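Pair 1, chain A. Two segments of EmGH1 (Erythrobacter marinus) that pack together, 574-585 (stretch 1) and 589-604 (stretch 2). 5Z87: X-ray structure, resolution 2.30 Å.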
# COMPACT_ATOMS: atom_id res chain seq x y z
N THR A 574 -22.74 34.93 4.60
CA THR A 574 -21.45 34.80 3.93
C THR A 574 -20.51 33.98 4.80
O THR A 574 -20.13 34.41 5.90
CB THR A 574 -20.87 36.19 3.66
OG1 THR A 574 -21.87 36.99 3.01
CG2 THR A 574 -19.65 36.10 2.75
N THR A 575 -20.13 32.79 4.33
CA THR A 575 -19.34 31.85 5.11
C THR A 575 -18.15 31.36 4.31
O THR A 575 -18.30 30.92 3.17
CB THR A 575 -20.20 30.66 5.56
OG1 THR A 575 -21.34 31.13 6.28
CG2 THR A 575 -19.40 29.73 6.48
N VAL A 576 -16.96 31.44 4.90
CA VAL A 576 -15.74 30.88 4.33
C VAL A 576 -15.06 30.02 5.38
O VAL A 576 -15.23 30.21 6.59
CB VAL A 576 -14.78 31.96 3.82
CG1 VAL A 576 -15.50 32.88 2.86
CG2 VAL A 576 -14.23 32.75 4.98
N ALA A 577 -14.27 29.07 4.91
CA ALA A 577 -13.53 28.18 5.79
C ALA A 577 -12.03 28.34 5.55
O ALA A 577 -11.58 28.51 4.40
CB ALA A 577 -13.97 26.72 5.60
N VAL A 578 -11.27 28.33 6.65
CA VAL A 578 -9.80 28.32 6.64
C VAL A 578 -9.34 27.01 7.29
O VAL A 578 -9.69 26.72 8.44
CB VAL A 578 -9.23 29.53 7.40
CG1 VAL A 578 -7.70 29.60 7.22
CG2 VAL A 578 -9.87 30.81 6.93
N LEU A 579 -8.55 26.23 6.56
CA LEU A 579 -8.08 24.94 7.07
C LEU A 579 -6.69 25.09 7.68
O LEU A 579 -5.76 25.58 7.04
CB LEU A 579 -8.07 23.88 5.96
CG LEU A 579 -9.42 23.48 5.38
CD1 LEU A 579 -9.24 22.62 4.16
CD2 LEU A 579 -10.24 22.75 6.40
N ILE A 580 -6.57 24.65 8.93
CA ILE A 580 -5.33 24.68 9.69
C ILE A 580 -5.12 23.28 10.22
O ILE A 580 -6.01 22.73 10.89
CB ILE A 580 -5.37 25.72 10.83
CG1 ILE A 580 -5.58 27.12 10.23
CG2 ILE A 580 -4.11 25.67 11.70
CD1 ILE A 580 -6.00 28.18 11.26
N HIS A 581 -3.96 22.68 9.92
CA HIS A 581 -3.78 21.23 10.04
C HIS A 581 -2.36 20.83 9.62
O HIS A 581 -1.67 21.57 8.92
CB HIS A 581 -4.78 20.47 9.15
CG HIS A 581 -4.71 20.86 7.71
ND1 HIS A 581 -4.21 20.03 6.73
CD2 HIS A 581 -5.06 22.01 7.07
CE1 HIS A 581 -4.27 20.63 5.56
NE2 HIS A 581 -4.77 21.84 5.74
N GLY A 582 -1.96 19.63 10.03
CA GLY A 582 -0.69 19.05 9.62
C GLY A 582 -0.73 18.25 8.32
O GLY A 582 -0.30 18.74 7.28
N ARG A 583 -1.23 17.02 8.38
CA ARG A 583 -1.30 16.17 7.18
C ARG A 583 -2.26 16.75 6.14
O ARG A 583 -3.17 17.51 6.48
CB ARG A 583 -1.77 14.77 7.55
CG ARG A 583 -3.17 14.79 8.17
CD ARG A 583 -3.80 13.41 8.20
NE ARG A 583 -2.94 12.43 8.86
CZ ARG A 583 -2.82 12.31 10.17
NH1 ARG A 583 -3.53 13.11 10.98
NH2 ARG A 583 -2.02 11.38 10.68
N PRO A 584 -2.09 16.39 4.87
CA PRO A 584 -3.15 16.68 3.89
C PRO A 584 -4.45 16.05 4.35
O PRO A 584 -4.48 14.87 4.72
CB PRO A 584 -2.63 16.04 2.60
CG PRO A 584 -1.13 15.94 2.79
CD PRO A 584 -0.96 15.66 4.26
N LEU A 585 -5.53 16.83 4.31
CA LEU A 585 -6.86 16.36 4.71
C LEU A 585 -7.79 16.29 3.51
O LEU A 585 -7.63 17.01 2.52
CB LEU A 585 -7.47 17.26 5.78
CG LEU A 585 -6.81 17.14 7.17
CD1 LEU A 585 -7.31 18.21 8.10
CD2 LEU A 585 -7.04 15.76 7.76
N VAL A 589 -17.16 16.75 3.03
CA VAL A 589 -18.36 17.48 3.45
C VAL A 589 -18.16 18.97 3.26
O VAL A 589 -18.97 19.65 2.62
CB VAL A 589 -18.72 17.11 4.90
CG1 VAL A 589 -19.82 18.01 5.43
CG2 VAL A 589 -19.16 15.64 4.94
N LEU A 590 -17.03 19.49 3.76
CA LEU A 590 -16.74 20.91 3.60
C LEU A 590 -16.59 21.29 2.13
O LEU A 590 -17.06 22.35 1.70
CB LEU A 590 -15.47 21.27 4.37
CG LEU A 590 -15.19 22.75 4.59
CD1 LEU A 590 -16.23 23.35 5.55
CD2 LEU A 590 -13.76 22.94 5.12
N ALA A 591 -15.94 20.43 1.33
CA ALA A 591 -15.77 20.77 -0.08
C ALA A 591 -17.11 20.79 -0.81
O ALA A 591 -17.31 21.61 -1.71
CB ALA A 591 -14.79 19.79 -0.75
N GLU A 592 -18.05 19.94 -0.40
CA GLU A 592 -19.36 19.93 -1.05
C GLU A 592 -20.21 21.14 -0.61
O GLU A 592 -20.95 21.70 -1.43
CB GLU A 592 -20.07 18.62 -0.74
CG GLU A 592 -21.48 18.50 -1.30
CD GLU A 592 -22.13 17.18 -0.93
OE1 GLU A 592 -21.49 16.12 -1.13
OE2 GLU A 592 -23.27 17.20 -0.41
N ASN A 593 -20.12 21.56 0.65
CA ASN A 593 -21.12 22.49 1.18
C ASN A 593 -20.65 23.92 1.40
O ASN A 593 -21.49 24.82 1.46
CB ASN A 593 -21.67 21.95 2.51
CG ASN A 593 -22.45 20.67 2.33
OD1 ASN A 593 -23.53 20.67 1.75
ND2 ASN A 593 -21.90 19.56 2.82
N CYS A 594 -19.34 24.16 1.51
CA CYS A 594 -18.84 25.50 1.79
C CYS A 594 -18.15 26.06 0.56
O CYS A 594 -17.18 25.48 0.08
CB CYS A 594 -17.88 25.48 2.97
SG CYS A 594 -17.15 27.09 3.29
N PRO A 595 -18.59 27.21 0.05
CA PRO A 595 -18.14 27.63 -1.29
C PRO A 595 -16.70 28.12 -1.36
O PRO A 595 -16.12 28.09 -2.45
CB PRO A 595 -19.12 28.76 -1.65
CG PRO A 595 -19.62 29.26 -0.34
CD PRO A 595 -19.69 28.04 0.56
N ALA A 596 -16.13 28.63 -0.27
CA ALA A 596 -14.79 29.22 -0.29
C ALA A 596 -13.95 28.60 0.81
O ALA A 596 -14.34 28.63 1.98
CB ALA A 596 -14.85 30.75 -0.12
N ILE A 597 -12.82 28.02 0.44
CA ILE A 597 -11.95 27.33 1.38
C ILE A 597 -10.51 27.76 1.14
O ILE A 597 -10.02 27.68 0.01
CB ILE A 597 -12.07 25.79 1.27
CG1 ILE A 597 -13.53 25.36 1.41
CG2 ILE A 597 -11.21 25.12 2.33
CD1 ILE A 597 -13.75 23.91 1.15
N LEU A 598 -9.86 28.23 2.20
CA LEU A 598 -8.42 28.46 2.22
C LEU A 598 -7.76 27.27 2.91
O LEU A 598 -8.27 26.77 3.91
CB LEU A 598 -8.07 29.74 2.98
CG LEU A 598 -8.49 31.05 2.33
CD1 LEU A 598 -8.01 32.23 3.15
CD2 LEU A 598 -7.92 31.12 0.93
N ASP A 599 -6.64 26.81 2.37
CA ASP A 599 -5.87 25.75 3.01
C ASP A 599 -4.55 26.35 3.47
O ASP A 599 -3.69 26.70 2.65
CB ASP A 599 -5.64 24.57 2.08
CG ASP A 599 -5.33 23.28 2.84
OD1 ASP A 599 -4.82 23.38 4.00
OD2 ASP A 599 -5.61 22.19 2.30
N ALA A 600 -4.39 26.49 4.79
CA ALA A 600 -3.23 27.16 5.34
C ALA A 600 -2.21 26.19 5.92
O ALA A 600 -1.12 26.62 6.31
CB ALA A 600 -3.65 28.17 6.42
N PHE A 601 -2.55 24.90 5.98
CA PHE A 601 -1.73 23.92 6.65
C PHE A 601 -1.37 24.44 8.05
O PHE A 601 -2.26 24.61 8.88
CB PHE A 601 -0.52 23.56 5.76
CG PHE A 601 -0.88 22.55 4.68
CD1 PHE A 601 -0.91 21.19 4.98
CD2 PHE A 601 -1.26 22.97 3.41
CE1 PHE A 601 -1.27 20.26 4.01
CE2 PHE A 601 -1.62 22.04 2.44
CZ PHE A 601 -1.62 20.68 2.73
N TYR A 602 -0.09 24.68 8.33
CA TYR A 602 0.28 25.40 9.55
C TYR A 602 1.02 26.64 9.07
O TYR A 602 2.12 26.50 8.51
CB TYR A 602 1.15 24.57 10.48
CG TYR A 602 0.41 23.46 11.19
CD1 TYR A 602 -0.86 23.66 11.71
CD2 TYR A 602 0.97 22.19 11.31
CE1 TYR A 602 -1.54 22.64 12.37
CE2 TYR A 602 0.31 21.18 11.97
CZ TYR A 602 -0.96 21.41 12.50
OH TYR A 602 -1.64 20.40 13.15
N PRO A 603 0.45 27.83 9.20
CA PRO A 603 0.98 28.99 8.48
C PRO A 603 2.05 29.78 9.25
O PRO A 603 2.40 30.90 8.86
CB PRO A 603 -0.27 29.83 8.22
CG PRO A 603 -1.15 29.52 9.37
CD PRO A 603 -0.88 28.11 9.79
N GLY A 604 2.61 29.21 10.30
CA GLY A 604 3.71 29.87 10.97
C GLY A 604 3.24 30.93 11.94
O GLY A 604 2.05 31.11 12.19
O HOH W 1 -5.68 19.37 3.00

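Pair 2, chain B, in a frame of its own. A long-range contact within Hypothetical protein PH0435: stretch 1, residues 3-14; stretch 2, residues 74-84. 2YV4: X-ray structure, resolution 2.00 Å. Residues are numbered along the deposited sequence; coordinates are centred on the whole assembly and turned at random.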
# COMPACT_ATOMS: atom_id res chain seq x y z
N ASN B 3 -9.76 4.41 -8.00
CA ASN B 3 -11.08 4.59 -7.41
C ASN B 3 -11.03 4.39 -5.89
O ASN B 3 -11.79 5.01 -5.15
CB ASN B 3 -12.09 3.60 -8.00
CG ASN B 3 -12.22 3.72 -9.51
OD1 ASN B 3 -12.39 4.81 -10.05
ND2 ASN B 3 -12.16 2.58 -10.19
N ALA B 4 -10.14 3.51 -5.44
CA ALA B 4 -10.01 3.23 -4.02
C ALA B 4 -9.26 4.32 -3.27
O ALA B 4 -8.45 5.06 -3.85
CB ALA B 4 -9.31 1.90 -3.81
N GLU B 5 -9.52 4.43 -1.97
CA GLU B 5 -8.82 5.41 -1.15
C GLU B 5 -7.40 4.86 -1.03
O GLU B 5 -7.21 3.65 -0.89
CB GLU B 5 -9.45 5.48 0.25
CG GLU B 5 -8.83 6.56 1.14
CD GLU B 5 -9.15 6.35 2.62
OE1 GLU B 5 -10.26 5.86 2.93
OE2 GLU B 5 -8.30 6.69 3.46
N VAL B 6 -6.40 5.73 -1.10
CA VAL B 6 -5.03 5.27 -0.99
C VAL B 6 -4.41 5.74 0.33
O VAL B 6 -4.51 6.91 0.70
CB VAL B 6 -4.20 5.78 -2.19
CG1 VAL B 6 -2.73 5.40 -2.02
CG2 VAL B 6 -4.76 5.17 -3.48
N ILE B 7 -3.80 4.80 1.03
CA ILE B 7 -3.14 5.09 2.30
C ILE B 7 -1.71 4.58 2.25
O ILE B 7 -1.48 3.39 2.05
CB ILE B 7 -3.83 4.38 3.49
CG1 ILE B 7 -5.29 4.81 3.59
CG2 ILE B 7 -3.07 4.69 4.78
CD1 ILE B 7 -6.04 4.13 4.72
N VAL B 8 -0.76 5.49 2.43
CA VAL B 8 0.65 5.12 2.43
C VAL B 8 1.12 5.02 3.88
O VAL B 8 1.00 5.98 4.64
CB VAL B 8 1.50 6.18 1.70
CG1 VAL B 8 2.97 5.77 1.72
CG2 VAL B 8 1.00 6.36 0.29
N VAL B 9 1.64 3.86 4.27
CA VAL B 9 2.14 3.67 5.63
C VAL B 9 3.67 3.71 5.56
O VAL B 9 4.31 2.85 4.94
CB VAL B 9 1.68 2.33 6.23
CG1 VAL B 9 2.30 2.13 7.61
CG2 VAL B 9 0.16 2.32 6.33
N GLU B 10 4.25 4.72 6.20
CA GLU B 10 5.70 4.92 6.17
C GLU B 10 6.42 4.78 7.50
O GLU B 10 5.81 4.90 8.57
CB GLU B 10 6.01 6.29 5.57
CG GLU B 10 5.06 7.37 6.06
CD GLU B 10 5.64 8.76 5.96
OE1 GLU B 10 5.99 9.19 4.84
OE2 GLU B 10 5.74 9.42 7.02
N GLY B 11 7.72 4.54 7.42
CA GLY B 11 8.53 4.39 8.61
C GLY B 11 9.49 3.23 8.43
O GLY B 11 9.57 2.66 7.34
N PRO B 12 10.26 2.87 9.47
CA PRO B 12 11.19 1.75 9.31
C PRO B 12 10.38 0.48 9.03
O PRO B 12 9.27 0.33 9.53
CB PRO B 12 11.92 1.70 10.66
CG PRO B 12 10.91 2.28 11.62
CD PRO B 12 10.33 3.43 10.83
N ARG B 13 10.95 -0.42 8.22
CA ARG B 13 10.25 -1.64 7.85
C ARG B 13 9.60 -2.40 9.01
O ARG B 13 8.45 -2.82 8.90
CB ARG B 13 11.19 -2.60 7.12
CG ARG B 13 10.50 -3.89 6.70
CD ARG B 13 11.44 -4.89 6.06
NE ARG B 13 12.10 -4.35 4.88
CZ ARG B 13 13.35 -3.91 4.87
NH1 ARG B 13 14.09 -3.94 5.97
NH2 ARG B 13 13.87 -3.43 3.74
N GLU B 14 10.33 -2.57 10.11
CA GLU B 14 9.79 -3.30 11.26
C GLU B 14 8.45 -2.73 11.73
O GLU B 14 7.49 -3.47 11.95
CB GLU B 14 10.79 -3.29 12.42
CG GLU B 14 10.28 -3.98 13.68
CD GLU B 14 11.30 -4.02 14.81
OE1 GLU B 14 11.78 -2.94 15.23
OE2 GLU B 14 11.63 -5.13 15.28
N ASP B 74 -11.95 -1.24 -1.63
CA ASP B 74 -12.38 0.04 -1.08
C ASP B 74 -11.20 0.91 -0.65
O ASP B 74 -11.20 2.13 -0.86
CB ASP B 74 -13.28 -0.19 0.14
CG ASP B 74 -14.54 -0.96 -0.20
OD1 ASP B 74 -15.28 -0.51 -1.11
OD2 ASP B 74 -14.79 -2.01 0.43
N VAL B 75 -10.19 0.28 -0.06
CA VAL B 75 -9.00 0.99 0.40
C VAL B 75 -7.73 0.22 0.02
O VAL B 75 -7.67 -1.00 0.17
CB VAL B 75 -9.03 1.19 1.93
CG1 VAL B 75 -7.77 1.93 2.39
CG2 VAL B 75 -10.28 1.96 2.32
N VAL B 76 -6.74 0.95 -0.46
CA VAL B 76 -5.46 0.37 -0.85
C VAL B 76 -4.38 0.91 0.06
O VAL B 76 -4.23 2.12 0.20
CB VAL B 76 -5.09 0.73 -2.32
CG1 VAL B 76 -3.67 0.25 -2.64
CG2 VAL B 76 -6.08 0.09 -3.28
N ILE B 77 -3.64 0.02 0.71
CA ILE B 77 -2.55 0.44 1.58
C ILE B 77 -1.26 0.20 0.82
O ILE B 77 -1.00 -0.92 0.38
CB ILE B 77 -2.52 -0.38 2.89
CG1 ILE B 77 -3.82 -0.16 3.67
CG2 ILE B 77 -1.30 0.02 3.72
CD1 ILE B 77 -3.96 -1.07 4.89
N ALA B 78 -0.48 1.26 0.64
CA ALA B 78 0.79 1.13 -0.06
C ALA B 78 1.89 1.18 0.99
O ALA B 78 2.00 2.14 1.75
CB ALA B 78 0.96 2.28 -1.06
N GLU B 79 2.69 0.12 1.03
CA GLU B 79 3.80 -0.00 1.98
C GLU B 79 4.90 0.98 1.59
O GLU B 79 5.42 0.92 0.48
CB GLU B 79 4.32 -1.44 1.92
CG GLU B 79 5.29 -1.83 2.99
CD GLU B 79 5.72 -3.28 2.84
OE1 GLU B 79 4.82 -4.16 2.75
OE2 GLU B 79 6.94 -3.55 2.79
N GLY B 80 5.26 1.89 2.50
CA GLY B 80 6.31 2.86 2.21
C GLY B 80 7.43 2.84 3.24
O GLY B 80 7.53 3.75 4.06
N VAL B 81 8.28 1.82 3.18
CA VAL B 81 9.37 1.70 4.14
C VAL B 81 10.51 2.68 3.86
O VAL B 81 10.73 3.08 2.71
CB VAL B 81 9.94 0.25 4.19
CG1 VAL B 81 8.81 -0.74 4.46
CG2 VAL B 81 10.66 -0.08 2.88
N GLU B 82 11.22 3.08 4.91
CA GLU B 82 12.33 4.02 4.79
C GLU B 82 13.50 3.37 4.08
O GLU B 82 14.15 3.98 3.23
CB GLU B 82 12.77 4.50 6.17
CG GLU B 82 11.66 5.15 6.98
CD GLU B 82 12.14 5.64 8.33
OE1 GLU B 82 12.79 4.86 9.05
OE2 GLU B 82 11.85 6.81 8.67
N GLU B 83 13.78 2.11 4.43
CA GLU B 83 14.89 1.38 3.84
C GLU B 83 14.86 1.38 2.31
O GLU B 83 13.82 1.14 1.70
CB GLU B 83 14.90 -0.07 4.35
CG GLU B 83 15.33 -0.21 5.81
CD GLU B 83 14.19 -0.10 6.80
OE1 GLU B 83 13.10 0.40 6.43
OE2 GLU B 83 14.39 -0.50 7.97
N ARG B 84 16.02 1.64 1.71
CA ARG B 84 16.17 1.67 0.26
C ARG B 84 15.30 2.69 -0.46
O ARG B 84 15.08 2.58 -1.66
CB ARG B 84 15.93 0.28 -0.32
CG ARG B 84 17.00 -0.72 0.07
CD ARG B 84 16.78 -2.06 -0.60
NE ARG B 84 17.76 -3.05 -0.17
CZ ARG B 84 17.73 -4.33 -0.52
NH1 ARG B 84 16.76 -4.78 -1.32
NH2 ARG B 84 18.66 -5.17 -0.08
O HOH W 2 13.60 -2.00 1.50

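Both pairs are built on two neighbouring parallel β-strands. The strands approach to 4.6 Å in each case, with their N-to-C directions 16° apart in pair 1 and 25° apart in pair 2, and the central residues superpose with an RMSD of 0.8 Å. In pair 1 Ala A577 N donates to Ala A596 O (3.0 Å) and Ala A577 O accepts from Leu A598 N (2.8 Å); at the equivalent place Ile B7 N donates to Val B76 O (2.8 Å) and Ile B7 O accepts from Ala B78 N (2.7 Å). One residue of the first strand thus bonds to two residues flanking its partner, the signature of parallel pairing. Leu A579 and Val B9 repeat the pattern two residues on, bridging to Asp A599 and Glu B79. The ladder matches through four rungs, ending with Ala A600 N to Leu A579 O and Gly B80 N to Val B9 O (2.8 Å each), and then diverges: His A581 N reaches Phe A601 O (2.8 Å), while Gly B11 N makes only a weak bond to Gly B80 O (3.5 Å).

Because alternate residues face opposite sides of the sheet, each side must be filled separately. On the side bearing Ala A577 and Leu A579, pair 1 combines a small residue with a long one. The methyl of Ala A577 leaves room for Leu A590 of the helix before the second strand and for Cys A594 just after that helix: Ala A577 CB lies 3.8 Å from Leu A590 CD2 and 3.9 Å from Cys A594 SG. Leu A579 reaches the same leucine, CD2 to Leu A590 CD2 at 3.8 Å, while its CD1 meets Ile A597 CG2 at 3.7 Å. In pair 2 the matching positions are Ile B7 and Val B9, branched residues that suit a strand and pack on its neighbour. Ile B7 CD1 touches Val B75 CG1 at 3.6 Å, and Val B9 CG2 touches Ile B77 CG2 at 3.8 Å. Ile A597 and Ile B77 coincide closely, with side-chain centres 0.5 Å apart.

On the other side Val A578 matches Val B8, both with chi1 in the t well, but their partners differ in bulk. Val A578 CG1 lies 4.3 Å from Leu A598 CB, whereas Val B8 CG2 lies 4.3 Å from Ala B78 CB. Farther along, Ala A600 corresponds to Gly B80; a CB on that glycine would come within 3.2 Å of Val B8 CG1, a tight fit.

The ends of the strands differ most. In pair 1 His A581 NE2 donates to Asp A599 OD1 in a very short hydrogen bond (2.3 Å), and its ND1 donates to Arg A583 O (2.7 Å), so both ring nitrogens are used. Phe A601 covers a face of this imidazole with its CA, 4.0 Å from the ring centroid. Gly B11 stands in place of the histidine, with backbone angles that by themselves call for glycine. Its O accepts from Glu B82 N (3.0 Å), and Pro B12 then leads into a helix. There Glu B83 OE1 accepts from Arg B13 N at 2.9 Å, its carboxylate suited to the free amide of a helix's first turn. Beyond the strands pair 1 uses aromatic rings and a buried polar link, pair 2 a glycine and a glutamate carboxylate that accepts from a helix amide.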